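Local coordinates for transcriptional regulator, LacI family (Burkholderia phymatum, PDB 2RGY), which probably represses or otherwise regulates transcription by binding operator DNA as a dimer, in response to a small effector, likely a sugar, at the interface of chains A and B. Numbering follows the deposited sequence. Chains: chain A/B, Transcriptional regulator, LacI family.

The interface of chains A and B. Residues chain A 35, 38-40; chain B 42, 62-63, 66.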
loop_
_atom_site.group_PDB
_atom_site.type_symbol
_atom_site.label_atom_id
_atom_site.label_comp_id
_atom_site.label_asym_id
_atom_site.label_seq_id
_atom_site.Cartn_x
_atom_site.Cartn_y
_atom_site.Cartn_z
ATOM N N ARG A 35 -18.780 -4.764 7.653
ATOM C CA ARG A 35 -18.781 -6.136 8.147
ATOM C C ARG A 35 -19.543 -6.177 9.470
ATOM O O ARG A 35 -20.322 -7.097 9.721
ATOM C CB ARG A 35 -17.357 -6.628 8.384
ATOM C CG ARG A 35 -17.276 -8.112 8.694
ATOM C CD ARG A 35 -17.454 -8.919 7.412
ATOM N NE ARG A 35 -16.412 -8.579 6.444
ATOM C CZ ARG A 35 -15.175 -9.067 6.464
ATOM N NH1 ARG A 35 -14.805 -9.939 7.398
ATOM N NH2 ARG A 35 -14.294 -8.656 5.561
ATOM N N HIS A 38 -22.943 -6.765 9.061
ATOM C CA HIS A 38 -23.136 -7.911 8.176
ATOM C C HIS A 38 -23.435 -7.567 6.721
ATOM O O HIS A 38 -24.253 -8.223 6.082
ATOM C CB HIS A 38 -24.253 -8.795 8.736
ATOM C CG HIS A 38 -24.057 -9.162 10.174
ATOM N ND1 HIS A 38 -22.961 -9.872 10.617
ATOM C CD2 HIS A 38 -24.800 -8.891 11.275
ATOM C CE1 HIS A 38 -23.035 -10.022 11.928
ATOM N NE2 HIS A 38 -24.141 -9.436 12.351
ATOM N N ARG A 39 -22.762 -6.547 6.201
ATOM C CA ARG A 39 -22.959 -6.144 4.818
ATOM C C ARG A 39 -21.625 -6.022 4.084
ATOM O O ARG A 39 -20.568 -6.048 4.709
ATOM C CB ARG A 39 -23.767 -4.847 4.765
ATOM C CG ARG A 39 -25.216 -5.065 5.220
ATOM C CD ARG A 39 -26.023 -3.781 5.246
ATOM N NE ARG A 39 -27.444 -4.001 5.529
ATOM C CZ ARG A 39 -27.976 -4.102 6.748
ATOM N NH1 ARG A 39 -27.215 -4.015 7.832
ATOM N NH2 ARG A 39 -29.285 -4.251 6.883
ATOM N N HIS A 40 -21.681 -5.877 2.764
ATOM C CA HIS A 40 -20.476 -5.831 1.948
ATOM C C HIS A 40 -20.116 -4.510 1.266
ATOM O O HIS A 40 -20.913 -3.576 1.193
ATOM C CB HIS A 40 -20.558 -6.910 0.873
ATOM C CG HIS A 40 -20.860 -8.279 1.400
ATOM N ND1 HIS A 40 -22.100 -8.637 1.886
ATOM C CD2 HIS A 40 -20.093 -9.390 1.472
ATOM C CE1 HIS A 40 -22.084 -9.912 2.229
ATOM N NE2 HIS A 40 -20.880 -10.393 1.987
ATOM N N VAL B 42 -16.481 -7.381 -4.904
ATOM C CA VAL B 42 -16.737 -7.142 -3.501
ATOM C C VAL B 42 -15.475 -7.651 -2.826
ATOM O O VAL B 42 -15.057 -8.784 -3.068
ATOM C CB VAL B 42 -17.941 -7.949 -2.991
ATOM C CG1 VAL B 42 -17.905 -8.026 -1.466
ATOM C CG2 VAL B 42 -19.230 -7.284 -3.446
ATOM N N PHE B 62 -18.324 -15.457 4.271
ATOM C CA PHE B 62 -19.140 -14.247 4.199
ATOM C C PHE B 62 -19.354 -13.846 2.732
ATOM O O PHE B 62 -20.401 -13.316 2.369
ATOM C CB PHE B 62 -18.431 -13.115 4.948
ATOM C CG PHE B 62 -19.213 -11.833 5.017
ATOM C CD1 PHE B 62 -20.497 -11.815 5.560
ATOM C CD2 PHE B 62 -18.646 -10.625 4.579
ATOM C CE1 PHE B 62 -21.219 -10.615 5.677
ATOM C CE2 PHE B 62 -19.352 -9.413 4.690
ATOM C CZ PHE B 62 -20.650 -9.408 5.242
ATOM N N LEU B 63 -18.348 -14.091 1.896
ATOM C CA LEU B 63 -18.440 -13.778 0.475
ATOM C C LEU B 63 -19.361 -14.796 -0.189
ATOM O O LEU B 63 -20.219 -14.448 -1.005
ATOM C CB LEU B 63 -17.054 -13.842 -0.183
ATOM C CG LEU B 63 -16.035 -12.753 0.176
ATOM C CD1 LEU B 63 -14.689 -13.084 -0.462
ATOM C CD2 LEU B 63 -16.534 -11.392 -0.299
ATOM N N ARG B 66 -23.024 -14.251 0.323
ATOM C CA ARG B 66 -23.637 -13.182 -0.464
ATOM C C ARG B 66 -23.965 -13.644 -1.883
ATOM O O ARG B 66 -24.537 -12.898 -2.676
ATOM C CB ARG B 66 -22.707 -11.966 -0.542
ATOM C CG ARG B 66 -23.364 -10.726 -1.164
ATOM C CD ARG B 66 -24.613 -10.330 -0.387
ATOM N NE ARG B 66 -25.441 -9.325 -1.057
ATOM C CZ ARG B 66 -26.208 -9.567 -2.114
ATOM N NH1 ARG B 66 -26.254 -10.776 -2.639
ATOM N NH2 ARG B 66 -26.958 -8.607 -2.623
#
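A:His40 and B:Phe62 meet face to face across the interface of chains A and B, their side chains arriving from opposite directions. The two rings are stacked: their planes differ by 9° and their centroids lie 3.8 Å apart. Followed outward, A:His40 touches chain B at every step. CB packs on B:Val42 CG1 at 3.7 Å. The first torsion (chi1 -52°) sets CG beside the backbone N and opposite the carbonyl carbon, directing the imidazole into the slot between B:Phe62 and B:Arg66. CD2 lies 3.3 Å from B:Phe62 CE2, which sits over the imidazole face toward its rim, whereas ND1 and CE1 also approach the aliphatic part of B:Arg66 on the other face. There CE1 comes within 3.5 Å of B:Arg66 CB, and the guanidinium is turned steeply to the imidazole plane. At the tip, A:His40 NE2 sits over the centre of the phenyl ring and donates a hydrogen bond to the main-chain B:Phe62 O, 3.0 Å away and 168° at the hydrogen. The acceptor lies almost in the imidazole plane, but the donor stands well above the carbonyl plane, away from the lone-pair directions. Stack and bond together should fix the imidazole's tilt and rotation. A:Arg35, its chain bent at chi2 and chi3, lays CD over the opposite face of B:Phe62, 3.4 Å from CE2, sandwiching the phenyl against A:His40, while backbone of A:His38 and A:Arg39 borders its edge. The patch thus joins the start of strand 40-44 to the end of helix 52-65. Repeated by two-fold symmetry, it helps pair the effector-binding cores, probably in the dimer typical of LacI-family regulators.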